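Local coordinates for sugar ABC transporter substrate-binding protein (Treponema pallidum subsp. pallidum, PDB 5U2P), which probably binds a ligand in the periplasm, as yet unidentified and perhaps a sugar, and hands it to an ABC transporter, at residues Leu37-Glu40 against Lys41-Ser44; Glu65-Asp69 against Asp70-Thr74; Ser45-Gln48 against Asn49-Lys53; Ala332-Asn335 against Ser336-Glu339. All coordinates share one frame; numbering follows the deposited sequence.

Contact 1: Leu37-Glu40 against Lys41-Ser44; sequences LIRE and KHYS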
loop_
_atom_site.group_PDB
_atom_site.type_symbol
_atom_site.label_atom_id
_atom_site.label_comp_id
_atom_site.label_asym_id
_atom_site.label_seq_id
_atom_site.Cartn_x
_atom_site.Cartn_y
_atom_site.Cartn_z
ATOM N N LEU A 37 5.661 -10.950 -21.701
ATOM C CA LEU A 37 4.933 -11.938 -20.906
ATOM C C LEU A 37 4.102 -11.198 -19.870
ATOM O O LEU A 37 4.622 -10.349 -19.148
ATOM C CB LEU A 37 5.891 -12.897 -20.193
ATOM C CG LEU A 37 5.306 -14.191 -19.645
ATOM C CD1 LEU A 37 5.094 -15.194 -20.767
ATOM C CD2 LEU A 37 6.211 -14.757 -18.556
ATOM N N ILE A 38 2.826 -11.526 -19.775
ATOM C CA ILE A 38 1.930 -10.837 -18.846
ATOM C C ILE A 38 0.864 -11.779 -18.284
ATOM O O ILE A 38 0.573 -12.821 -18.868
ATOM C CB ILE A 38 1.238 -9.652 -19.541
ATOM C CG1 ILE A 38 0.526 -8.763 -18.514
ATOM C CG2 ILE A 38 0.277 -10.156 -20.623
ATOM C CD1 ILE A 38 -0.162 -7.569 -19.112
ATOM N N ARG A 39 0.299 -11.418 -17.135
ATOM C CA ARG A 39 -0.809 -12.166 -16.553
ATOM C C ARG A 39 -2.063 -11.953 -17.383
ATOM O O ARG A 39 -2.358 -10.838 -17.809
ATOM C CB ARG A 39 -1.071 -11.737 -15.102
ATOM C CG ARG A 39 -0.046 -12.235 -14.082
ATOM C CD ARG A 39 -0.402 -11.761 -12.678
ATOM N NE ARG A 39 0.734 -11.802 -11.755
ATOM C CZ ARG A 39 0.920 -12.710 -10.797
ATOM N NH1 ARG A 39 0.049 -13.694 -10.601
ATOM N NH2 ARG A 39 1.993 -12.629 -10.021
ATOM N N GLU A 40 -2.790 -13.037 -17.607
ATOM C CA GLU A 40 -4.025 -13.010 -18.376
ATOM C C GLU A 40 -4.947 -11.872 -17.934
ATOM O O GLU A 40 -5.324 -11.023 -18.740
ATOM C CB GLU A 40 -4.733 -14.362 -18.236
ATOM C CG GLU A 40 -6.029 -14.501 -19.012
ATOM C CD GLU A 40 -6.670 -15.863 -18.812
ATOM O OE1 GLU A 40 -6.414 -16.493 -17.764
ATOM O OE2 GLU A 40 -7.423 -16.305 -19.704
ATOM N N LYS A 41 -5.271 -11.828 -16.644
ATOM C CA LYS A 41 -6.242 -10.852 -16.139
ATOM C C LYS A 41 -5.671 -9.444 -16.057
ATOM O O LYS A 41 -6.396 -8.498 -15.782
ATOM C CB LYS A 41 -6.759 -11.262 -14.757
ATOM C CG LYS A 41 -7.578 -12.548 -14.742
ATOM C CD LYS A 41 -8.167 -12.811 -13.359
ATOM C CE LYS A 41 -9.114 -14.001 -13.364
ATOM N NZ LYS A 41 -8.385 -15.278 -13.593
ATOM N N HIS A 42 -4.374 -9.304 -16.295
ATOM C CA HIS A 42 -3.742 -7.990 -16.251
ATOM C C HIS A 42 -3.505 -7.437 -17.655
ATOM O O HIS A 42 -3.044 -6.305 -17.807
ATOM C CB HIS A 42 -2.424 -8.061 -15.473
ATOM C CG HIS A 42 -2.608 -8.264 -14.001
ATOM N ND1 HIS A 42 -1.560 -8.522 -13.145
ATOM C CD2 HIS A 42 -3.725 -8.254 -13.234
ATOM C CE1 HIS A 42 -2.020 -8.656 -11.913
ATOM N NE2 HIS A 42 -3.331 -8.497 -11.939
ATOM N N TYR A 43 -3.802 -8.240 -18.676
ATOM C CA TYR A 43 -3.651 -7.799 -20.067
ATOM C C TYR A 43 -4.876 -6.999 -20.463
ATOM O O TYR A 43 -5.710 -7.447 -21.250
ATOM C CB TYR A 43 -3.447 -8.990 -21.003
ATOM C CG TYR A 43 -3.114 -8.615 -22.434
ATOM C CD1 TYR A 43 -2.291 -7.529 -22.722
ATOM C CD2 TYR A 43 -3.597 -9.368 -23.498
ATOM C CE1 TYR A 43 -1.977 -7.194 -24.032
ATOM C CE2 TYR A 43 -3.289 -9.044 -24.807
ATOM C CZ TYR A 43 -2.477 -7.958 -25.070
ATOM O OH TYR A 43 -2.177 -7.635 -26.376
ATOM N N SER A 44 -4.972 -5.809 -19.888
ATOM C CA SER A 44 -6.151 -4.970 -20.023
ATOM C C SER A 44 -6.246 -4.313 -21.392
ATOM O O SER A 44 -5.303 -4.351 -22.189
ATOM C CB SER A 44 -6.132 -3.892 -18.942
ATOM O OG SER A 44 -4.979 -3.073 -19.081
#
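With CG1 trans to the backbone N (chi1 -169°) and chi2 also extended, I38 extends toward the turn, so that CD1 meets the H42 carbonyl oxygen at 3.4 Å and CA of Y43 at 3.6 Å. Its other branch, CG2, sits 3.9 Å from CB of Y43. The two side chains cross at about a right angle, the end of the tyrosine leading away from 37-40.

R39 and H42 have the same first torsion, near -70°, and their side chains lie alongside each other, pointing the same way. The arginine methylene CD is 3.5 Å from ND1 of H42, while guanidinium and imidazole planes are turned 53° apart. H42 ND1 is hydrogen-bonded to the E90 carboxylate, which also takes the backbone N-H of R39 and so ties the imidazole to the strand beside it.

Two backbone bonds close the turn: H42 N to R39 O, 3.0 Å, and Y43 N to E40 O, 3.2 Å. Both are i to i+3 bonds, as in a 3-10 turn. Y43 then centres an inverse gamma turn, and S44 takes the N-cap position, its OG accepting from L47 N.

The whole is the connection from strand 33-39 to helix 45-58, with strands 61-67 and 88-92 flanking the strand end and helix 72-81 packed against R39.

Contact 2: Glu65-Asp69 against Asp70-Thr74; sequences ETIQD and DQYPT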
loop_
_atom_site.group_PDB
_atom_site.type_symbol
_atom_site.label_atom_id
_atom_site.label_comp_id
_atom_site.label_asym_id
_atom_site.label_seq_id
_atom_site.Cartn_x
_atom_site.Cartn_y
_atom_site.Cartn_z
ATOM N N GLU A 65 2.416 -12.620 -24.805
ATOM C CA GLU A 65 2.148 -13.975 -24.358
ATOM C C GLU A 65 1.496 -13.912 -22.977
ATOM O O GLU A 65 2.147 -13.488 -22.018
ATOM C CB GLU A 65 3.453 -14.765 -24.309
ATOM C CG GLU A 65 3.303 -16.237 -24.028
ATOM C CD GLU A 65 4.649 -16.930 -23.920
ATOM O OE1 GLU A 65 4.691 -18.069 -23.410
ATOM O OE2 GLU A 65 5.664 -16.328 -24.345
ATOM N N THR A 66 0.224 -14.306 -22.867
ATOM C CA THR A 66 -0.466 -14.252 -21.574
ATOM C C THR A 66 -0.430 -15.583 -20.850
ATOM O O THR A 66 -0.458 -16.646 -21.470
ATOM C CB THR A 66 -1.941 -13.837 -21.709
ATOM O OG1 THR A 66 -2.656 -14.837 -22.440
ATOM C CG2 THR A 66 -2.063 -12.488 -22.402
ATOM N N ILE A 67 -0.375 -15.512 -19.528
ATOM C CA ILE A 67 -0.397 -16.698 -18.695
ATOM C C ILE A 67 -1.531 -16.584 -17.682
ATOM O O ILE A 67 -1.739 -15.517 -17.095
ATOM C CB ILE A 67 0.932 -16.893 -17.958
ATOM C CG1 ILE A 67 2.118 -16.862 -18.938
ATOM C CG2 ILE A 67 0.911 -18.183 -17.166
ATOM C CD1 ILE A 67 2.149 -18.005 -19.957
ATOM N N GLN A 68 -2.256 -17.684 -17.505
ATOM C CA GLN A 68 -3.298 -17.791 -16.488
ATOM C C GLN A 68 -2.711 -17.384 -15.142
ATOM O O GLN A 68 -1.647 -17.865 -14.756
ATOM C CB GLN A 68 -3.847 -19.215 -16.438
ATOM C CG GLN A 68 -5.122 -19.387 -15.642
ATOM C CD GLN A 68 -5.680 -20.795 -15.759
ATOM O OE1 GLN A 68 -5.977 -21.266 -16.858
ATOM N NE2 GLN A 68 -5.811 -21.479 -14.626
ATOM N N ASP A 69 -3.408 -16.499 -14.439
ATOM C CA ASP A 69 -2.834 -15.773 -13.308
ATOM C C ASP A 69 -2.253 -16.669 -12.229
ATOM O O ASP A 69 -1.138 -16.431 -11.755
ATOM C CB ASP A 69 -3.885 -14.858 -12.693
ATOM C CG ASP A 69 -4.210 -13.678 -13.581
ATOM O OD1 ASP A 69 -4.130 -12.528 -13.099
ATOM O OD2 ASP A 69 -4.539 -13.905 -14.763
ATOM N N ASP A 70 -2.993 -17.704 -11.845
ATOM C CA ASP A 70 -2.535 -18.592 -10.783
ATOM C C ASP A 70 -1.255 -19.340 -11.185
ATOM O O ASP A 70 -0.563 -19.895 -10.333
ATOM C CB ASP A 70 -3.645 -19.578 -10.400
ATOM C CG ASP A 70 -3.978 -20.547 -11.513
ATOM O OD1 ASP A 70 -4.678 -20.139 -12.460
ATOM O OD2 ASP A 70 -3.552 -21.719 -11.433
ATOM N N GLN A 71 -0.927 -19.317 -12.476
ATOM C CA GLN A 71 0.218 -20.046 -13.008
ATOM C C GLN A 71 1.395 -19.124 -13.305
ATOM O O GLN A 71 2.514 -19.596 -13.531
ATOM C CB GLN A 71 -0.175 -20.784 -14.292
ATOM C CG GLN A 71 -1.367 -21.713 -14.152
ATOM C CD GLN A 71 -0.963 -23.139 -13.865
ATOM O OE1 GLN A 71 -0.078 -23.397 -13.051
ATOM N NE2 GLN A 71 -1.607 -24.081 -14.545
ATOM N N TYR A 72 1.146 -17.818 -13.315
ATOM C CA TYR A 72 2.123 -16.877 -13.852
ATOM C C TYR A 72 3.472 -16.917 -13.116
ATOM O O TYR A 72 4.510 -16.962 -13.766
ATOM C CB TYR A 72 1.575 -15.443 -13.846
ATOM C CG TYR A 72 2.563 -14.477 -14.454
ATOM C CD1 TYR A 72 3.413 -13.729 -13.655
ATOM C CD2 TYR A 72 2.663 -14.343 -15.828
ATOM C CE1 TYR A 72 4.333 -12.861 -14.211
ATOM C CE2 TYR A 72 3.576 -13.471 -16.399
ATOM C CZ TYR A 72 4.416 -12.743 -15.593
ATOM O OH TYR A 72 5.331 -11.892 -16.181
ATOM N N PRO A 73 3.462 -16.899 -11.773
ATOM C CA PRO A 73 4.764 -16.908 -11.091
ATOM C C PRO A 73 5.566 -18.171 -11.398
ATOM O O PRO A 73 6.769 -18.085 -11.620
ATOM C CB PRO A 73 4.387 -16.831 -9.613
ATOM C CG PRO A 73 3.020 -16.208 -9.601
ATOM C CD PRO A 73 2.347 -16.739 -10.825
ATOM N N THR A 74 4.894 -19.319 -11.436
ATOM C CA THR A 74 5.532 -20.579 -11.812
ATOM C C THR A 74 6.137 -20.501 -13.213
ATOM O O THR A 74 7.294 -20.883 -13.424
ATOM C CB THR A 74 4.527 -21.753 -11.776
ATOM O OG1 THR A 74 3.997 -21.892 -10.454
ATOM C CG2 THR A 74 5.200 -23.056 -12.187
#
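I67 and Y72 cross at about a right angle: CB of the isoleucine stands at the edge of the tyrosine ring, near its plane, 3.7 Å from CD2. The branch CG2, held trans to the backbone N, instead reaches the first helical residue, 3.8 Å from CA of Y72. The phenol oxygen is carried on to the carbonyl of E90.

Q68 and D70 meet quite differently. The glutamine is extended, and its NE2 gives a 2.8 Å hydrogen bond to OD1 of D70, nearly straight at 163°. The acceptor lies in the plane of the amide and offers its syn lone pair, although amide and carboxylate are twisted 44° apart. D70 can meet it because its chi1 of 66° places CG between its own N and carbonyl carbon.

The main chain coils through Q71 N to Q68 O, 2.8 Å, and Y72 N to D69 O, 3.1 Å, making the 3-10 lead-in to helix 72-81. The D69 carboxylate is directed away from 70-74, and its OD2 accepts the backbone N-H of K41.

The contact thus has an apolar side, where isoleucine meets tyrosine, and a polar, exposed one, where the amide N-H probably helps stabilise the negative charge of D70.

Contact 3: Ser45-Gln48 against Asn49-Lys53; sequences SGLQ and NVFTK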
loop_
_atom_site.group_PDB
_atom_site.type_symbol
_atom_site.label_atom_id
_atom_site.label_comp_id
_atom_site.label_asym_id
_atom_site.label_seq_id
_atom_site.Cartn_x
_atom_site.Cartn_y
_atom_site.Cartn_z
ATOM N N SER A 45 -7.391 -3.700 -21.664
ATOM C CA SER A 45 -7.526 -2.894 -22.865
ATOM C C SER A 45 -6.510 -1.755 -22.795
ATOM O O SER A 45 -5.983 -1.327 -23.821
ATOM C CB SER A 45 -8.957 -2.360 -23.020
ATOM O OG SER A 45 -9.444 -1.813 -21.808
ATOM N N GLY A 46 -6.212 -1.296 -21.578
ATOM C CA GLY A 46 -5.231 -0.242 -21.376
ATOM C C GLY A 46 -3.887 -0.612 -21.976
ATOM O O GLY A 46 -3.336 0.121 -22.808
ATOM N N LEU A 47 -3.359 -1.756 -21.563
ATOM C CA LEU A 47 -2.080 -2.224 -22.087
ATOM C C LEU A 47 -2.153 -2.611 -23.564
ATOM O O LEU A 47 -1.191 -2.428 -24.302
ATOM C CB LEU A 47 -1.566 -3.412 -21.284
ATOM C CG LEU A 47 -0.940 -3.094 -19.925
ATOM C CD1 LEU A 47 -0.441 -4.363 -19.278
ATOM C CD2 LEU A 47 0.191 -2.076 -20.035
ATOM N N GLN A 48 -3.275 -3.157 -24.006
ATOM C CA GLN A 48 -3.399 -3.521 -25.415
ATOM C C GLN A 48 -3.219 -2.311 -26.294
ATOM O O GLN A 48 -2.472 -2.347 -27.264
ATOM C CB GLN A 48 -4.760 -4.159 -25.692
ATOM C CG GLN A 48 -4.891 -5.576 -25.176
ATOM C CD GLN A 48 -6.323 -6.072 -25.239
ATOM O OE1 GLN A 48 -7.039 -5.797 -26.200
ATOM N NE2 GLN A 48 -6.751 -6.792 -24.207
ATOM N N ASN A 49 -3.910 -1.235 -25.939
ATOM C CA ASN A 49 -3.889 -0.030 -26.741
ATOM C C ASN A 49 -2.535 0.638 -26.634
ATOM O O ASN A 49 -2.065 1.257 -27.589
ATOM C CB ASN A 49 -5.010 0.916 -26.311
ATOM C CG ASN A 49 -6.395 0.346 -26.610
ATOM O OD1 ASN A 49 -6.551 -0.487 -27.502
ATOM N ND2 ASN A 49 -7.398 0.785 -25.859
ATOM N N VAL A 50 -1.906 0.505 -25.463
ATOM C CA VAL A 50 -0.551 0.976 -25.265
ATOM C C VAL A 50 0.396 0.300 -26.256
ATOM O O VAL A 50 1.183 0.962 -26.935
ATOM C CB VAL A 50 -0.070 0.710 -23.801
ATOM C CG1 VAL A 50 1.400 0.562 -23.745
ATOM C CG2 VAL A 50 -0.527 1.825 -22.885
ATOM N N PHE A 51 0.323 -1.023 -26.342
ATOM C CA PHE A 51 1.212 -1.759 -27.233
ATOM C C PHE A 51 0.834 -1.511 -28.697
ATOM O O PHE A 51 1.689 -1.550 -29.581
ATOM C CB PHE A 51 1.185 -3.256 -26.914
ATOM C CG PHE A 51 1.709 -3.605 -25.540
ATOM C CD1 PHE A 51 2.647 -2.805 -24.903
ATOM C CD2 PHE A 51 1.258 -4.738 -24.885
ATOM C CE1 PHE A 51 3.120 -3.126 -23.641
ATOM C CE2 PHE A 51 1.728 -5.059 -23.627
ATOM C CZ PHE A 51 2.661 -4.251 -23.006
ATOM N N THR A 52 -0.444 -1.236 -28.962
ATOM C CA THR A 52 -0.869 -0.938 -30.323
ATOM C C THR A 52 -0.273 0.385 -30.782
ATOM O O THR A 52 0.189 0.495 -31.920
ATOM C CB THR A 52 -2.413 -0.879 -30.455
ATOM O OG1 THR A 52 -2.972 -2.145 -30.095
ATOM C CG2 THR A 52 -2.826 -0.556 -31.889
ATOM N N LYS A 53 -0.298 1.388 -29.902
ATOM C CA LYS A 53 0.327 2.685 -30.173
ATOM C C LYS A 53 1.812 2.543 -30.395
ATOM O O LYS A 53 2.404 3.222 -31.229
ATOM C CB LYS A 53 0.104 3.660 -29.016
ATOM C CG LYS A 53 -1.229 4.373 -29.018
ATOM C CD LYS A 53 -1.339 5.337 -27.840
ATOM C CE LYS A 53 -0.394 6.523 -27.982
ATOM N NZ LYS A 53 -0.541 7.488 -26.860
#
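The first turns of helix 45-58, the crossover helix of the beta-alpha-beta unit formed with strands 33-39 and 61-67, are held by regular i to i+4 bonds. N49 N binds S45 O at 3.0 Å, V50 N binds G46 O, and F51 N binds L47 O at 2.9 Å.

Q48 O accepts twice. T52 N reaches it at 2.9 Å, and T52 OG1, turned back along the helix by a chi1 of -61°, donates to the same oxygen, also at 2.9 Å. The hydroxyl comes in above the carbonyl plane, 42° out of it, whereas the amide lies only 18° from that plane.

F51 leans over the carbonyl of the preceding turn: L47 O stands 3.3 Å above one face of the ring, offset toward its rim, while ring atom CE2 comes within 4.4 Å of CB of L47. V50 CG2 rests 3.3 Å from G46 O. These two residues face inward, V50 to F337 of helix 331-337 and F51 to V62 and V64 of strand 61-67. S45 OG is tied to the carboxylate of E340.

Chemically, the helix is two-faced. Apolar groups lie against backbone oxygens on its buried sides, and on its exposed side the threonine hydroxyl is satisfied by a carbonyl of its own helix, with Q48 O gripped by two donors.

Contact 4: Ala332-Asn335 against Ser336-Glu339; sequences AYQN and SFFE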
loop_
_atom_site.group_PDB
_atom_site.type_symbol
_atom_site.label_atom_id
_atom_site.label_comp_id
_atom_site.label_asym_id
_atom_site.label_seq_id
_atom_site.Cartn_x
_atom_site.Cartn_y
_atom_site.Cartn_z
ATOM N N ALA A 332 2.155 11.295 -22.488
ATOM C CA ALA A 332 1.181 10.966 -23.527
ATOM C C ALA A 332 0.650 9.547 -23.375
ATOM O O ALA A 332 -0.553 9.298 -23.505
ATOM C CB ALA A 332 1.799 11.144 -24.913
ATOM N N TYR A 333 1.553 8.614 -23.100
ATOM C CA TYR A 333 1.153 7.224 -22.942
ATOM C C TYR A 333 0.482 6.971 -21.602
ATOM O O TYR A 333 -0.499 6.234 -21.534
ATOM C CB TYR A 333 2.356 6.314 -23.128
ATOM C CG TYR A 333 2.668 5.991 -24.579
ATOM C CD1 TYR A 333 3.054 6.980 -25.474
ATOM C CD2 TYR A 333 2.565 4.696 -25.058
ATOM C CE1 TYR A 333 3.323 6.680 -26.783
ATOM C CE2 TYR A 333 2.834 4.392 -26.368
ATOM C CZ TYR A 333 3.217 5.388 -27.225
ATOM O OH TYR A 333 3.505 5.088 -28.533
ATOM N N GLN A 334 1.003 7.579 -20.535
ATOM C CA GLN A 334 0.357 7.467 -19.235
ATOM C C GLN A 334 -1.071 8.025 -19.284
ATOM O O GLN A 334 -1.986 7.444 -18.694
ATOM C CB GLN A 334 1.162 8.193 -18.152
ATOM C CG GLN A 334 2.484 7.513 -17.802
ATOM C CD GLN A 334 2.265 6.105 -17.300
ATOM O OE1 GLN A 334 1.554 5.891 -16.316
ATOM N NE2 GLN A 334 2.842 5.128 -17.998
ATOM N N ASN A 335 -1.255 9.137 -19.987
ATOM C CA ASN A 335 -2.582 9.750 -20.065
ATOM C C ASN A 335 -3.572 8.846 -20.800
ATOM O O ASN A 335 -4.691 8.639 -20.343
ATOM C CB ASN A 335 -2.495 11.119 -20.732
ATOM C CG ASN A 335 -1.995 12.192 -19.783
ATOM O OD1 ASN A 335 -2.270 12.150 -18.582
ATOM N ND2 ASN A 335 -1.260 13.160 -20.316
ATOM N N SER A 336 -3.132 8.270 -21.908
ATOM C CA SER A 336 -3.929 7.303 -22.644
ATOM C C SER A 336 -4.230 6.071 -21.800
ATOM O O SER A 336 -5.373 5.624 -21.704
ATOM C CB SER A 336 -3.200 6.913 -23.930
ATOM O OG SER A 336 -3.904 5.917 -24.639
ATOM N N PHE A 337 -3.204 5.540 -21.151
ATOM C CA PHE A 337 -3.350 4.354 -20.328
ATOM C C PHE A 337 -4.386 4.517 -19.218
ATOM O O PHE A 337 -5.177 3.608 -18.954
ATOM C CB PHE A 337 -1.962 4.006 -19.752
ATOM C CG PHE A 337 -1.913 2.738 -18.944
ATOM C CD1 PHE A 337 -2.403 1.551 -19.449
ATOM C CD2 PHE A 337 -1.316 2.730 -17.688
ATOM C CE1 PHE A 337 -2.331 0.386 -18.714
ATOM C CE2 PHE A 337 -1.246 1.561 -16.938
ATOM C CZ PHE A 337 -1.752 0.389 -17.453
ATOM N N PHE A 338 -4.371 5.664 -18.541
ATOM C CA PHE A 338 -5.226 5.861 -17.389
ATOM C C PHE A 338 -6.624 6.354 -17.758
ATOM O O PHE A 338 -7.425 6.658 -16.871
ATOM C CB PHE A 338 -4.563 6.815 -16.397
ATOM C CG PHE A 338 -3.678 6.090 -15.405
ATOM C CD1 PHE A 338 -2.344 5.853 -15.688
ATOM C CD2 PHE A 338 -4.212 5.564 -14.245
ATOM C CE1 PHE A 338 -1.548 5.145 -14.798
ATOM C CE2 PHE A 338 -3.423 4.850 -13.350
ATOM C CZ PHE A 338 -2.084 4.644 -13.632
ATOM N N GLU A 339 -6.923 6.402 -19.053
ATOM C CA GLU A 339 -8.317 6.536 -19.484
ATOM C C GLU A 339 -9.033 5.193 -19.302
ATOM O O GLU A 339 -10.260 5.133 -19.276
ATOM C CB GLU A 339 -8.396 7.011 -20.933
ATOM C CG GLU A 339 -8.000 8.471 -21.094
ATOM C CD GLU A 339 -8.013 8.927 -22.536
ATOM O OE1 GLU A 339 -8.401 8.121 -23.407
ATOM O OE2 GLU A 339 -7.634 10.088 -22.798
#
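Q334 and F338 lie side by side and point the same way, one turn apart at the end of helix 331-337. The glutamine is bent, with chi1 -70° and chi2 -60°, which folds its amide back so that OE1 reaches CE1 of the F338 ring at 3.5 Å. Amide and ring planes are 58° apart. OE1 is also near the plane of the F337 ring, at its edge, while NE2 is hydrogen-bonded to the carbonyl of L328.

The F338 ring also meets the glutamine's backbone: Q334 O lies in the ring plane at its edge, 3.4 Å from CD1, and accepts the F338 N-H at 3.0 Å. F337, with CG trans to its backbone N, has its CB 3.2 Å from Y333 O, the oxygen that takes the F337 N-H at 2.8 Å. One residue earlier along the helix, S336 N binds A332 O at 3.2 Å. E339 runs extended beyond CG, and its CG passes 3.4 Å from N335 O; that oxygen also receives the hydroxyl of S352.

F338 is the first residue to leave helical angles. Both phenylalanines meet H341, F337 in a ring stack and F338 edge-to-face. F337 and Y333 pack on helix 45-58, Y333 reaches helix 318-329 too, and F338 faces the loop holding T350 and S352.

Contacts 1 and 2 are surface turns at the ends of neighbouring parallel strands, 33-39 and 61-67; E40 N to I67 O and K41 N to D69 OD2 bind them together, their centres about 8 Å apart. Both rest on i to i+3 bonds of 3-10 type with a few polar side-chain links. Contacts 3 and 4 are partly buried, lie within helices and use regular i to i+4 bonds, with aromatic rings set against carbonyl oxygens. F337 packs on G46 and L47, joining these two helices. Contact 1 runs directly into contact 3, where I38 meets L47, whereas contacts 2 and 4 stay apart, nearest atoms about 13 Å.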